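Local coordinates for protein bile salt hydrolase/transferase (Clostridium perfringens, PDB 2BJF) that hydrolyses the amide bond of glycine- and taurine-conjugated bile salts, releasing free bile acids, and also acts as a bile acid amine N-acyltransferase, at residues G4-T9 / H14-N19; Y52-M57 / F105-L110; T66-M71 / T276-C281; W144-I149 / I154-T159; Y289-Y294 / N300-N305. One frame throughout, in Å; residues are numbered along the deposited sequence. Where two conformers were deposited one is given.

Overall arrangement
Contacts 1, 4 and 5 are antiparallel hairpins; contacts 2 and 3 join parts far apart in the chain. All five are largely buried, though contact 1 reaches solvent at Glu-8 and contact 5 lies at a subunit interface. Contacts 1, 3 and 5 share one sheet, whose strands 14-22, 275-283 and 288-293 are neighbours. Contacts 2, 3 and 4 reach the other sheet, so contact 3 bridges the two. Its chemistry is polar: Asp-69 takes hydrogen bonds from Tyr-278 and Ser-280, and its carboxylate also meets residues of contacts 1 and 5. Contact 2 is aliphatic. Contacts 4 and 5 differ in their side chains, largely apolar with a tryptophan in one and tyrosine-rich in the other.

Contact 1 (G4-T9 / H14-N19); sequences GLALET and HLFGRN
Leu-5 and Leu-7 pair with Gly-17 and Leu-15 through four backbone hydrogen bonds, which zip strands 3-8 and 14-22 into an antiparallel hairpin. The shortest runs from Leu-15 N to Leu-7 O, 2.8 Å. At the non-hydrogen-bonded pairs, CA-H...O contacts fill in, such as Ala-6 CA to Leu-15 O at 3.3 Å.

Apolar contacts are few. Just past the strand end, the Thr-9 and Leu-15 side chains cross at about a right angle, with Thr-9 CG2 3.7 Å from Leu-15 CG. Ala-6 CB sits at the edge of the Phe-16 ring, 4.2 Å from CD1. Leu-5 and Leu-15 also pack on Phe-252 of helix 249-257.

At one end, Glu-8 and His-14 run side by side, with carboxylate and ring planes 16° apart. Glu-8 CG lies over one ring face, 4.2 Å from the centroid, as a CH-pi contact. A water at the ring edge bridges Glu-8 OE1 (2.9 Å) and His-14 NE2 (2.8 Å). His-14 ND1 is hydrogen-bonded to Glu-285 OE2, and the two bonds would fix the ring's rotation.

Arg-18, a deoxycholate-binding residue, bends at chi2 and chi3 so that NE reaches Asn-19 O at 2.9 Å. NH2 is hydrogen-bonded to Gly-80 O. These bonds, with Asp-69, position the buried guanidinium beside the bound deoxycholate.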
# COMPACT_ATOMS: atom_id res chain seq x y z
N GLY A 4 7.63 -5.05 -20.99
CA GLY A 4 7.24 -5.74 -22.22
C GLY A 4 5.78 -6.14 -22.18
O GLY A 4 5.25 -6.45 -21.11
N LEU A 5 5.14 -6.12 -23.34
CA LEU A 5 3.71 -6.41 -23.44
C LEU A 5 3.36 -7.13 -24.74
O LEU A 5 3.83 -6.75 -25.82
CB LEU A 5 2.89 -5.11 -23.34
CG LEU A 5 1.37 -5.15 -23.52
CD1 LEU A 5 0.69 -5.98 -22.43
CD2 LEU A 5 0.79 -3.74 -23.55
N ALA A 6 2.54 -8.17 -24.62
CA ALA A 6 1.95 -8.85 -25.77
C ALA A 6 0.44 -8.76 -25.68
O ALA A 6 -0.15 -9.03 -24.63
CB ALA A 6 2.41 -10.30 -25.83
N LEU A 7 -0.20 -8.38 -26.79
CA LEU A 7 -1.64 -8.12 -26.80
C LEU A 7 -2.25 -8.47 -28.15
O LEU A 7 -1.74 -8.05 -29.19
CB LEU A 7 -1.88 -6.64 -26.46
CG LEU A 7 -3.24 -6.14 -25.97
CD1 LEU A 7 -3.60 -6.71 -24.60
CD2 LEU A 7 -3.23 -4.62 -25.92
N GLU A 8 -3.34 -9.24 -28.13
CA GLU A 8 -4.07 -9.59 -29.35
C GLU A 8 -5.20 -8.59 -29.61
O GLU A 8 -5.98 -8.28 -28.71
CB GLU A 8 -4.62 -11.02 -29.28
CG GLU A 8 -5.26 -11.50 -30.58
CD GLU A 8 -5.93 -12.86 -30.48
OE1 GLU A 8 -5.93 -13.46 -29.38
OE2 GLU A 8 -6.46 -13.33 -31.50
N THR A 9 -5.28 -8.12 -30.85
CA THR A 9 -6.29 -7.14 -31.25
C THR A 9 -7.64 -7.80 -31.52
O THR A 9 -7.75 -9.02 -31.62
CB THR A 9 -5.87 -6.33 -32.50
OG1 THR A 9 -5.86 -7.19 -33.65
CG2 THR A 9 -4.50 -5.70 -32.31
N HIS A 14 -1.53 -9.73 -33.69
CA HIS A 14 -0.72 -9.82 -32.48
C HIS A 14 0.27 -8.68 -32.35
O HIS A 14 1.16 -8.50 -33.19
CB HIS A 14 -0.03 -11.18 -32.40
CG HIS A 14 -0.98 -12.32 -32.23
ND1 HIS A 14 -1.62 -12.93 -33.30
CD2 HIS A 14 -1.42 -12.96 -31.12
CE1 HIS A 14 -2.40 -13.89 -32.84
NE2 HIS A 14 -2.30 -13.93 -31.53
N LEU A 15 0.09 -7.89 -31.29
CA LEU A 15 0.97 -6.78 -30.98
C LEU A 15 1.97 -7.19 -29.91
O LEU A 15 1.63 -7.87 -28.95
CB LEU A 15 0.17 -5.56 -30.50
CG LEU A 15 -0.97 -5.01 -31.36
CD1 LEU A 15 -1.68 -3.89 -30.62
CD2 LEU A 15 -0.48 -4.53 -32.72
N PHE A 16 3.22 -6.78 -30.11
CA PHE A 16 4.29 -7.04 -29.15
C PHE A 16 5.25 -5.86 -29.13
O PHE A 16 5.66 -5.37 -30.17
CB PHE A 16 5.03 -8.34 -29.50
CG PHE A 16 6.25 -8.59 -28.66
CD1 PHE A 16 6.13 -8.91 -27.31
CD2 PHE A 16 7.53 -8.50 -29.21
CE1 PHE A 16 7.26 -9.13 -26.52
CE2 PHE A 16 8.66 -8.72 -28.43
CZ PHE A 16 8.52 -9.04 -27.09
N GLY A 17 5.60 -5.42 -27.93
CA GLY A 17 6.48 -4.27 -27.79
C GLY A 17 6.86 -3.97 -26.35
O GLY A 17 6.70 -4.81 -25.47
N ARG A 18 7.35 -2.75 -26.12
CA ARG A 18 7.95 -2.42 -24.83
C ARG A 18 8.10 -0.93 -24.55
O ARG A 18 8.19 -0.12 -25.48
CB ARG A 18 9.32 -3.09 -24.69
CG ARG A 18 10.33 -2.74 -25.80
CD ARG A 18 11.22 -1.55 -25.43
NE ARG A 18 12.05 -1.82 -24.26
CZ ARG A 18 13.16 -2.55 -24.26
NH1 ARG A 18 13.61 -3.10 -25.39
NH2 ARG A 18 13.84 -2.74 -23.13
N ASN A 19 8.11 -0.59 -23.27
CA ASN A 19 8.67 0.67 -22.79
C ASN A 19 10.17 0.49 -22.63
O ASN A 19 10.63 -0.51 -22.07
CB ASN A 19 8.09 1.04 -21.43
CG ASN A 19 6.71 1.69 -21.52
OD1 ASN A 19 6.26 2.09 -22.59
ND2 ASN A 19 6.05 1.80 -20.38
O HOH W 1 -3.49 -15.00 -29.22

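Contact 2 (Y52-M57 / F105-L110); sequences YAVLGM and FLLWVL
Val-54 at the start of strand 54-61 comes nearest helix 105-112 at Leu-110, with their CA atoms 6.6 Å apart. This is a helix laid against a beta sheet, within the Ntn-hydrolase fold of the choloylglycine hydrolase family. The side chains that meet are aliphatic.

Val-54 points toward the helix and uses both methyls. CG1 is anti to the backbone N (chi1 177°) and touches Leu-110 CD1 at 3.8 Å. CG2 lies 4.0 Å from Leu-110 CB and 4.3 Å from Leu-107 CD1. CG2 thus spans Leu-110 and Leu-107, one turn apart, while CG1 meets Leu-110. The Val-54 and Leu-110 side chains cross at about a right angle.

Leu-107 also packs on Ile-33 of strand 29-33, the strand that bonds to the Val-54 backbone. The same patch of helix therefore spans two neighbouring strands. On another side of the helix, Phe-105 meets the ring of Trp-144, while Trp-108 and Val-109 pack on helix 116-123.

Tyr-52 marks the end of the contact. The backbone of Tyr-52 bonds to that of Ala-111, just beyond Leu-110. Asn-72 ND2 donates to Leu-110 O. That oxygen also lies at the edge of the Tyr-52 ring, 4.2 Å from CD2 and 4.0 Å from CB.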
# COMPACT_ATOMS: atom_id res chain seq x y z
N TYR A 52 16.35 -14.63 -42.07
CA TYR A 52 15.16 -13.80 -42.22
C TYR A 52 15.50 -12.32 -42.08
O TYR A 52 16.43 -11.95 -41.36
CB TYR A 52 14.11 -14.20 -41.18
CG TYR A 52 13.71 -15.66 -41.22
CD1 TYR A 52 13.09 -16.20 -42.35
CD2 TYR A 52 13.93 -16.50 -40.13
CE1 TYR A 52 12.72 -17.54 -42.40
CE2 TYR A 52 13.56 -17.84 -40.17
CZ TYR A 52 12.96 -18.35 -41.31
OH TYR A 52 12.59 -19.68 -41.35
N ALA A 53 14.73 -11.48 -42.78
CA ALA A 53 14.86 -10.03 -42.67
C ALA A 53 14.40 -9.57 -41.30
O ALA A 53 13.47 -10.14 -40.73
CB ALA A 53 14.06 -9.35 -43.76
N VAL A 54 15.05 -8.53 -40.78
CA VAL A 54 14.84 -8.05 -39.41
C VAL A 54 14.55 -6.55 -39.39
O VAL A 54 15.15 -5.79 -40.15
CB VAL A 54 16.07 -8.36 -38.51
CG1 VAL A 54 15.90 -7.80 -37.10
CG2 VAL A 54 16.34 -9.86 -38.45
N LEU A 55 13.63 -6.14 -38.52
CA LEU A 55 13.36 -4.72 -38.26
C LEU A 55 13.17 -4.47 -36.77
O LEU A 55 12.41 -5.17 -36.11
CB LEU A 55 12.12 -4.24 -39.03
CG LEU A 55 11.75 -2.76 -38.88
CD1 LEU A 55 12.75 -1.86 -39.59
CD2 LEU A 55 10.34 -2.49 -39.39
N GLY A 56 13.88 -3.47 -36.25
CA GLY A 56 13.72 -3.09 -34.84
C GLY A 56 14.58 -1.92 -34.40
O GLY A 56 15.36 -1.37 -35.18
N MET A 57 14.43 -1.54 -33.13
CA MET A 57 15.24 -0.48 -32.55
C MET A 57 16.58 -1.04 -32.09
O MET A 57 16.64 -2.08 -31.44
CB MET A 57 14.52 0.17 -31.36
CG MET A 57 15.13 1.49 -30.90
SD MET A 57 14.73 2.87 -31.99
CE MET A 57 13.03 3.20 -31.50
N PHE A 105 22.33 -11.78 -28.75
CA PHE A 105 21.22 -12.71 -28.50
C PHE A 105 19.94 -12.35 -29.26
O PHE A 105 19.33 -13.21 -29.89
CB PHE A 105 20.92 -12.86 -27.01
CG PHE A 105 19.85 -13.88 -26.71
CD1 PHE A 105 20.16 -15.22 -26.61
CD2 PHE A 105 18.52 -13.48 -26.55
CE1 PHE A 105 19.18 -16.17 -26.34
CE2 PHE A 105 17.53 -14.42 -26.28
CZ PHE A 105 17.86 -15.77 -26.18
N LEU A 106 19.54 -11.08 -29.19
CA LEU A 106 18.31 -10.63 -29.83
C LEU A 106 18.35 -10.87 -31.34
O LEU A 106 17.42 -11.44 -31.91
CB LEU A 106 18.02 -9.16 -29.50
CG LEU A 106 16.55 -8.74 -29.48
CD1 LEU A 106 16.36 -7.53 -28.59
CD2 LEU A 106 16.01 -8.47 -30.88
N LEU A 107 19.44 -10.44 -31.97
CA LEU A 107 19.63 -10.65 -33.41
C LEU A 107 19.71 -12.14 -33.76
O LEU A 107 19.18 -12.56 -34.79
CB LEU A 107 20.87 -9.90 -33.91
CG LEU A 107 21.23 -9.99 -35.40
CD1 LEU A 107 20.09 -9.50 -36.29
CD2 LEU A 107 22.51 -9.22 -35.69
N TRP A 108 20.35 -12.93 -32.90
CA TRP A 108 20.46 -14.38 -33.10
C TRP A 108 19.08 -15.04 -33.17
O TRP A 108 18.85 -15.93 -33.99
CB TRP A 108 21.33 -15.01 -32.01
CG TRP A 108 21.38 -16.52 -32.05
CD1 TRP A 108 22.20 -17.29 -32.82
CD2 TRP A 108 20.58 -17.43 -31.28
NE1 TRP A 108 21.97 -18.62 -32.58
CE2 TRP A 108 20.97 -18.74 -31.64
CE3 TRP A 108 19.57 -17.26 -30.32
CZ2 TRP A 108 20.39 -19.88 -31.08
CZ3 TRP A 108 18.99 -18.40 -29.76
CH2 TRP A 108 19.40 -19.69 -30.14
N VAL A 109 18.17 -14.60 -32.30
CA VAL A 109 16.80 -15.11 -32.28
C VAL A 109 16.06 -14.74 -33.58
O VAL A 109 15.50 -15.61 -34.24
CB VAL A 109 16.01 -14.58 -31.05
CG1 VAL A 109 14.52 -14.93 -31.16
CG2 VAL A 109 16.59 -15.15 -29.77
N LEU A 110 16.09 -13.46 -33.93
CA LEU A 110 15.31 -12.95 -35.06
C LEU A 110 15.84 -13.37 -36.42
O LEU A 110 15.06 -13.63 -37.34
CB LEU A 110 15.20 -11.43 -34.99
CG LEU A 110 14.50 -10.83 -33.77
CD1 LEU A 110 14.44 -9.33 -33.92
CD2 LEU A 110 13.10 -11.41 -33.59

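Contact 3 (T66-M71 / T276-C281); sequences TFADGM and TQYTSC
Asp-69 reaches across to Tyr-278 and Ser-280 with both carboxylate oxygens. Its CB points toward strand 275-283. CG sits between the backbone N and the carbonyl carbon (chi1 50°), and from there the carboxylate faces both hydroxyls.

OD1 accepts a hydrogen bond from Tyr-278 OH at 2.6 Å, through its syn lone pair. It lies at the edge of the tyrosine ring and in its plane, although the carboxylate itself is turned 39° from that plane. The two side chains come from opposite directions. Arg-18 NH1 adds a salt bridge to OD1.

OD2 accepts from Ser-280 OG at 2.9 Å. The hydroxyl comes from above the carboxylate plane, 58° out of it. Tyr-289 OH is also hydrogen-bonded to OD2. With two partners on each oxygen, the carboxylate is well fixed. It in turn positions Arg-18, which binds deoxycholate.

Beside it, Ala-68 CB packs on Tyr-278 OH at 3.4 Å and belongs to the deoxycholate pocket.

The chain turns a corner at Ala-68 and Asp-69, between strands 64-67 and 70-72. The carboxylate thus ties that sheet to strand 275-283 of the other, which lies between strands 14-22 and 288-293 and carries helix 249-257 behind Thr-279 and Cys-281.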
# COMPACT_ATOMS: atom_id res chain seq x y z
N THR A 66 23.32 -4.05 -33.07
CA THR A 66 22.82 -4.70 -31.85
C THR A 66 21.47 -4.10 -31.47
O THR A 66 21.28 -2.89 -31.58
CB THR A 66 23.86 -4.64 -30.69
OG1 THR A 66 23.36 -5.36 -29.56
CG2 THR A 66 24.19 -3.20 -30.29
N PHE A 67 20.55 -4.95 -31.03
CA PHE A 67 19.14 -4.55 -30.90
C PHE A 67 18.61 -4.45 -29.47
O PHE A 67 19.05 -5.18 -28.58
CB PHE A 67 18.25 -5.51 -31.70
CG PHE A 67 18.35 -5.33 -33.18
CD1 PHE A 67 17.42 -4.54 -33.86
CD2 PHE A 67 19.36 -5.95 -33.91
CE1 PHE A 67 17.51 -4.36 -35.24
CE2 PHE A 67 19.45 -5.77 -35.29
CZ PHE A 67 18.53 -4.98 -35.95
N ALA A 68 17.65 -3.55 -29.29
CA ALA A 68 16.92 -3.41 -28.03
C ALA A 68 15.60 -4.18 -28.09
O ALA A 68 15.18 -4.80 -27.11
CB ALA A 68 16.66 -1.94 -27.74
N ASP A 69 14.95 -4.12 -29.25
CA ASP A 69 13.74 -4.89 -29.54
C ASP A 69 13.49 -4.89 -31.04
O ASP A 69 13.86 -3.94 -31.74
CB ASP A 69 12.52 -4.35 -28.79
CG ASP A 69 12.34 -2.85 -28.94
OD1 ASP A 69 12.99 -2.10 -28.19
OD2 ASP A 69 11.54 -2.43 -29.80
N GLY A 70 12.86 -5.95 -31.53
CA GLY A 70 12.59 -6.06 -32.96
C GLY A 70 11.79 -7.29 -33.33
O GLY A 70 11.37 -8.06 -32.47
N MET A 71 11.56 -7.45 -34.63
CA MET A 71 10.86 -8.60 -35.16
C MET A 71 11.48 -9.03 -36.48
O MET A 71 12.27 -8.30 -37.07
CB MET A 71 9.38 -8.28 -35.37
CG MET A 71 9.13 -7.19 -36.40
SD MET A 71 7.40 -6.79 -36.62
CE MET A 71 7.59 -5.06 -37.01
N THR A 276 10.92 6.78 -19.51
CA THR A 276 10.47 5.94 -20.62
C THR A 276 10.84 6.71 -21.89
O THR A 276 10.10 7.59 -22.34
CB THR A 276 8.97 5.62 -20.55
OG1 THR A 276 8.71 4.86 -19.36
CG2 THR A 276 8.52 4.82 -21.77
N GLN A 277 12.00 6.37 -22.45
CA GLN A 277 12.55 7.07 -23.61
C GLN A 277 11.70 6.87 -24.86
O GLN A 277 11.47 7.81 -25.62
CB GLN A 277 13.99 6.63 -23.88
CG GLN A 277 14.97 6.93 -22.74
CD GLN A 277 15.44 8.39 -22.68
OE1 GLN A 277 16.04 8.81 -21.69
NE2 GLN A 277 15.16 9.15 -23.73
N TYR A 278 11.24 5.64 -25.06
CA TYR A 278 10.34 5.31 -26.17
C TYR A 278 9.40 4.15 -25.83
O TYR A 278 9.65 3.38 -24.89
CB TYR A 278 11.10 5.05 -27.48
CG TYR A 278 11.89 3.76 -27.57
CD1 TYR A 278 11.27 2.56 -27.91
CD2 TYR A 278 13.27 3.75 -27.35
CE1 TYR A 278 12.00 1.37 -28.01
CE2 TYR A 278 14.00 2.57 -27.46
CZ TYR A 278 13.36 1.39 -27.78
OH TYR A 278 14.09 0.23 -27.87
N THR A 279 8.32 4.06 -26.59
CA THR A 279 7.38 2.96 -26.48
C THR A 279 7.18 2.39 -27.88
O THR A 279 6.76 3.09 -28.80
CB THR A 279 6.03 3.43 -25.91
OG1 THR A 279 6.24 4.02 -24.62
CG2 THR A 279 5.06 2.26 -25.77
N SER A 280 7.53 1.11 -28.04
CA SER A 280 7.40 0.43 -29.32
C SER A 280 6.26 -0.58 -29.30
O SER A 280 5.98 -1.19 -28.26
CB SER A 280 8.71 -0.24 -29.72
OG SER A 280 9.01 -1.34 -28.88
N CYS A 281 5.61 -0.75 -30.44
CA CYS A 281 4.55 -1.73 -30.61
C CYS A 281 4.65 -2.31 -32.01
O CYS A 281 4.45 -1.60 -33.00
CB CYS A 281 3.18 -1.08 -30.40
SG CYS A 281 1.79 -2.21 -30.66

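Contact 4 (W144-I149 / I154-T159); sequences WMISDI and IVVEQT
Ile-146 and Ile-154 form the tight part of this beta hairpin. They lie side by side, pointing the same way, with Ile-146 CB 3.7 Å from Ile-154 CG1. Ile-154 CG1 stands between its backbone N and carbonyl carbon (chi1 55°), which leans it onto Ile-146. Further along, Ile-146 CD1 meets Val-156 CG2 at 3.8 Å. Four backbone hydrogen bonds hold the strands, two at each hydrogen-bonded pair. Val-156 N to Trp-144 O is 2.8 Å, nearly straight at 171° and in the carbonyl plane.

The other face is looser between the strands. Met-145 and Val-155 touch mainly carbonyls there, with Met-145 CG 3.8 Å from Ile-154 O. Past Ser-147 the strands part, and Ile-149 is exposed.

Strand 153-158 runs between strands 142-147 and 163-167. Helix 116-123 covers the isoleucine face, with Val-119 on Ile-146 and Leu-123 on Val-156. On the opposite face, Met-145 packs on Phe-16 of strand 14-22, from the other sheet.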
# COMPACT_ATOMS: atom_id res chain seq x y z
N TRP A 144 15.15 -11.59 -21.77
CA TRP A 144 14.44 -11.41 -23.02
C TRP A 144 13.02 -11.96 -23.00
O TRP A 144 12.76 -12.99 -22.39
CB TRP A 144 15.22 -12.05 -24.18
CG TRP A 144 16.58 -11.45 -24.42
CD1 TRP A 144 16.89 -10.47 -25.32
CD2 TRP A 144 17.79 -11.78 -23.74
NE1 TRP A 144 18.24 -10.18 -25.24
CE2 TRP A 144 18.81 -10.97 -24.28
CE3 TRP A 144 18.13 -12.70 -22.73
CZ2 TRP A 144 20.14 -11.04 -23.85
CZ3 TRP A 144 19.45 -12.76 -22.29
CH2 TRP A 144 20.44 -11.93 -22.86
N MET A 145 12.12 -11.25 -23.68
CA MET A 145 10.79 -11.76 -23.96
C MET A 145 10.68 -12.03 -25.46
O MET A 145 11.08 -11.19 -26.28
CB MET A 145 9.71 -10.78 -23.50
CG MET A 145 8.29 -11.31 -23.66
SD MET A 145 7.07 -10.25 -22.86
CE MET A 145 5.55 -10.97 -23.47
N ILE A 146 10.14 -13.19 -25.81
CA ILE A 146 9.99 -13.61 -27.20
C ILE A 146 8.53 -13.99 -27.44
O ILE A 146 7.93 -14.70 -26.63
CB ILE A 146 10.93 -14.80 -27.54
CG1 ILE A 146 12.39 -14.43 -27.27
CG2 ILE A 146 10.76 -15.23 -29.00
CD1 ILE A 146 13.35 -15.61 -27.24
N SER A 147 7.96 -13.50 -28.54
CA SER A 147 6.55 -13.69 -28.83
C SER A 147 6.34 -13.79 -30.34
O SER A 147 7.10 -13.21 -31.11
CB SER A 147 5.73 -12.53 -28.26
OG SER A 147 4.36 -12.86 -28.14
N ASP A 148 5.30 -14.51 -30.76
CA ASP A 148 5.02 -14.65 -32.19
C ASP A 148 3.53 -14.56 -32.55
O ASP A 148 2.69 -14.25 -31.69
CB ASP A 148 5.68 -15.92 -32.78
CG ASP A 148 5.03 -17.21 -32.30
OD1 ASP A 148 3.96 -17.17 -31.67
OD2 ASP A 148 5.61 -18.28 -32.57
N ILE A 149 3.21 -14.86 -33.81
CA ILE A 149 1.85 -14.72 -34.34
C ILE A 149 0.87 -15.80 -33.86
O ILE A 149 -0.32 -15.75 -34.20
CB ILE A 149 1.85 -14.63 -35.89
CG1 ILE A 149 2.48 -15.89 -36.51
CG2 ILE A 149 2.58 -13.37 -36.35
CD1 ILE A 149 2.25 -16.02 -38.01
N ILE A 154 7.42 -16.42 -24.49
CA ILE A 154 8.37 -17.02 -23.56
C ILE A 154 9.30 -15.97 -22.95
O ILE A 154 9.46 -14.87 -23.50
CB ILE A 154 9.20 -18.17 -24.20
CG1 ILE A 154 9.92 -17.70 -25.47
CG2 ILE A 154 8.32 -19.40 -24.46
CD1 ILE A 154 11.02 -18.64 -25.96
N VAL A 155 9.88 -16.30 -21.80
CA VAL A 155 10.84 -15.44 -21.12
C VAL A 155 12.15 -16.20 -20.95
O VAL A 155 12.16 -17.34 -20.50
CB VAL A 155 10.31 -14.96 -19.75
CG1 VAL A 155 11.39 -14.21 -18.96
CG2 VAL A 155 9.08 -14.07 -19.93
N VAL A 156 13.25 -15.56 -21.34
CA VAL A 156 14.58 -16.18 -21.29
C VAL A 156 15.45 -15.48 -20.25
O VAL A 156 15.74 -14.29 -20.37
CB VAL A 156 15.28 -16.13 -22.67
CG1 VAL A 156 16.63 -16.83 -22.62
CG2 VAL A 156 14.39 -16.77 -23.74
N GLU A 157 15.87 -16.23 -19.24
CA GLU A 157 16.69 -15.69 -18.16
C GLU A 157 17.82 -16.65 -17.82
O GLU A 157 17.57 -17.81 -17.48
CB GLU A 157 15.84 -15.42 -16.91
CG GLU A 157 14.76 -14.37 -17.11
CD GLU A 157 13.90 -14.11 -15.88
OE1 GLU A 157 13.86 -14.96 -14.96
OE2 GLU A 157 13.25 -13.04 -15.85
N GLN A 158 19.06 -16.18 -17.93
CA GLN A 158 20.20 -17.00 -17.52
C GLN A 158 20.66 -16.62 -16.12
O GLN A 158 21.03 -15.47 -15.87
CB GLN A 158 21.36 -16.93 -18.51
CG GLN A 158 22.45 -17.95 -18.20
CD GLN A 158 23.39 -18.21 -19.37
OE1 GLN A 158 22.96 -18.60 -20.45
NE2 GLN A 158 24.68 -18.00 -19.14
N THR A 159 20.62 -17.60 -15.23
CA THR A 159 21.07 -17.43 -13.85
C THR A 159 22.34 -18.25 -13.63
O THR A 159 22.86 -18.87 -14.56
CB THR A 159 19.98 -17.88 -12.85
OG1 THR A 159 19.68 -19.27 -13.06
CG2 THR A 159 18.71 -17.05 -13.03

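Contact 5 (Y289-Y294 / N300-N305); sequences YYYNTY and NAIDMN
Tyr-289, Tyr-290 and Tyr-291 pair with Ile-302, Ala-301 and Asn-300 in an antiparallel hairpin at the edge of a sheet. Strand 300-303 is an outermost strand of this sheet within the chain, but the second subunit adds a parallel strand to it, so the sheet continues across the interface.

Four backbone hydrogen bonds join the pair. Asn-300 N to Tyr-291 O, 2.8 Å, is almost straight at 179°. Asn-300 ND2 adds a weak bond to the same oxygen at 3.4 Å.

That amide nitrogen lies over one face of the Tyr-291 ring, 3.8 Å above its plane and toward the rim. Ring and amide planes are 49° apart. Asn-300 CB meets Tyr-291 CE2 at 3.7 Å. On the other face, Ala-301 CB touches Tyr-290 CD1, also at 3.7 Å.

The polar tips bond to residues beyond the hairpin. The buried ends of Tyr-289, Tyr-291 and Asn-300 are thus each satisfied: OH inward at Asp-69, OH at Asn-320, and OD1 across the interface at Asn-326 of the second subunit.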
# COMPACT_ATOMS: atom_id res chain seq x y z
N TYR A 289 6.56 -1.75 -37.49
CA TYR A 289 7.13 -1.29 -36.24
C TYR A 289 6.56 0.09 -35.92
O TYR A 289 6.88 1.07 -36.61
CB TYR A 289 8.66 -1.25 -36.34
CG TYR A 289 9.38 -0.99 -35.03
CD1 TYR A 289 9.89 -2.05 -34.27
CD2 TYR A 289 9.57 0.30 -34.55
CE1 TYR A 289 10.55 -1.82 -33.07
CE2 TYR A 289 10.23 0.55 -33.35
CZ TYR A 289 10.72 -0.52 -32.62
OH TYR A 289 11.37 -0.28 -31.43
N TYR A 290 5.70 0.17 -34.91
CA TYR A 290 5.17 1.44 -34.43
C TYR A 290 5.93 1.88 -33.19
O TYR A 290 6.27 1.06 -32.34
CB TYR A 290 3.69 1.33 -34.06
CG TYR A 290 2.75 0.91 -35.17
CD1 TYR A 290 2.24 1.85 -36.07
CD2 TYR A 290 2.34 -0.41 -35.29
CE1 TYR A 290 1.36 1.47 -37.08
CE2 TYR A 290 1.46 -0.80 -36.29
CZ TYR A 290 0.97 0.14 -37.18
OH TYR A 290 0.10 -0.25 -38.17
N TYR A 291 6.18 3.18 -33.07
CA TYR A 291 6.80 3.72 -31.85
C TYR A 291 6.54 5.20 -31.68
O TYR A 291 6.31 5.93 -32.64
CB TYR A 291 8.31 3.44 -31.84
CG TYR A 291 9.12 4.44 -32.63
CD1 TYR A 291 9.84 5.45 -31.99
CD2 TYR A 291 9.16 4.39 -34.03
CE1 TYR A 291 10.57 6.39 -32.71
CE2 TYR A 291 9.89 5.32 -34.76
CZ TYR A 291 10.59 6.32 -34.09
OH TYR A 291 11.32 7.24 -34.81
N ASN A 292 6.57 5.65 -30.42
CA ASN A 292 6.69 7.06 -30.11
C ASN A 292 7.81 7.26 -29.09
O ASN A 292 8.41 6.29 -28.64
CB ASN A 292 5.36 7.68 -29.67
CG ASN A 292 4.84 7.12 -28.35
OD1 ASN A 292 5.51 6.34 -27.67
ND2 ASN A 292 3.63 7.53 -27.99
N THR A 293 8.10 8.51 -28.75
CA THR A 293 9.21 8.82 -27.85
C THR A 293 8.78 9.75 -26.73
O THR A 293 7.68 10.32 -26.77
CB THR A 293 10.41 9.43 -28.60
OG1 THR A 293 10.04 10.69 -29.17
CG2 THR A 293 10.89 8.50 -29.71
N TYR A 294 9.65 9.92 -25.73
CA TYR A 294 9.38 10.85 -24.63
C TYR A 294 9.14 12.26 -25.16
O TYR A 294 8.25 12.97 -24.68
CB TYR A 294 10.53 10.84 -23.61
CG TYR A 294 10.14 11.44 -22.28
CD1 TYR A 294 9.65 10.64 -21.26
CD2 TYR A 294 10.23 12.82 -22.06
CE1 TYR A 294 9.26 11.18 -20.04
CE2 TYR A 294 9.84 13.37 -20.84
CZ TYR A 294 9.36 12.55 -19.84
OH TYR A 294 8.98 13.08 -18.63
N ASN A 300 4.90 6.79 -34.84
CA ASN A 300 5.53 6.65 -36.15
C ASN A 300 5.52 5.19 -36.59
O ASN A 300 5.67 4.30 -35.76
CB ASN A 300 6.97 7.16 -36.11
CG ASN A 300 7.09 8.54 -35.51
OD1 ASN A 300 6.72 9.53 -36.12
ND2 ASN A 300 7.61 8.61 -34.29
N ALA A 301 5.37 4.96 -37.89
CA ALA A 301 5.27 3.61 -38.42
C ALA A 301 6.33 3.33 -39.49
O ALA A 301 6.50 4.12 -40.42
CB ALA A 301 3.88 3.35 -38.98
N ILE A 302 7.03 2.21 -39.33
CA ILE A 302 7.96 1.72 -40.35
C ILE A 302 7.55 0.29 -40.71
O ILE A 302 7.53 -0.60 -39.86
CB ILE A 302 9.43 1.78 -39.86
CG1 ILE A 302 9.86 3.24 -39.67
CG2 ILE A 302 10.37 1.10 -40.87
CD1 ILE A 302 10.87 3.46 -38.58
N ASP A 303 7.21 0.10 -41.98
CA ASP A 303 6.74 -1.18 -42.50
C ASP A 303 7.89 -1.89 -43.19
O ASP A 303 8.36 -1.45 -44.24
CB ASP A 303 5.57 -0.94 -43.47
CG ASP A 303 4.88 -2.22 -43.92
OD1 ASP A 303 5.46 -3.33 -43.78
OD2 ASP A 303 3.74 -2.12 -44.43
N MET A 304 8.34 -3.00 -42.60
CA MET A 304 9.47 -3.75 -43.15
C MET A 304 9.15 -4.37 -44.52
O MET A 304 10.04 -4.57 -45.34
CB MET A 304 9.96 -4.83 -42.17
CG MET A 304 9.11 -6.09 -42.09
SD MET A 304 9.70 -7.27 -40.85
CE MET A 304 11.32 -7.67 -41.49
N ASN A 305 7.87 -4.65 -44.75
CA ASN A 305 7.42 -5.28 -45.99
C ASN A 305 7.40 -4.34 -47.19
O ASN A 305 7.25 -4.77 -48.34
CB ASN A 305 6.06 -5.96 -45.79
CG ASN A 305 6.16 -7.21 -44.95
OD1 ASN A 305 6.84 -8.18 -45.33
ND2 ASN A 305 5.49 -7.21 -43.80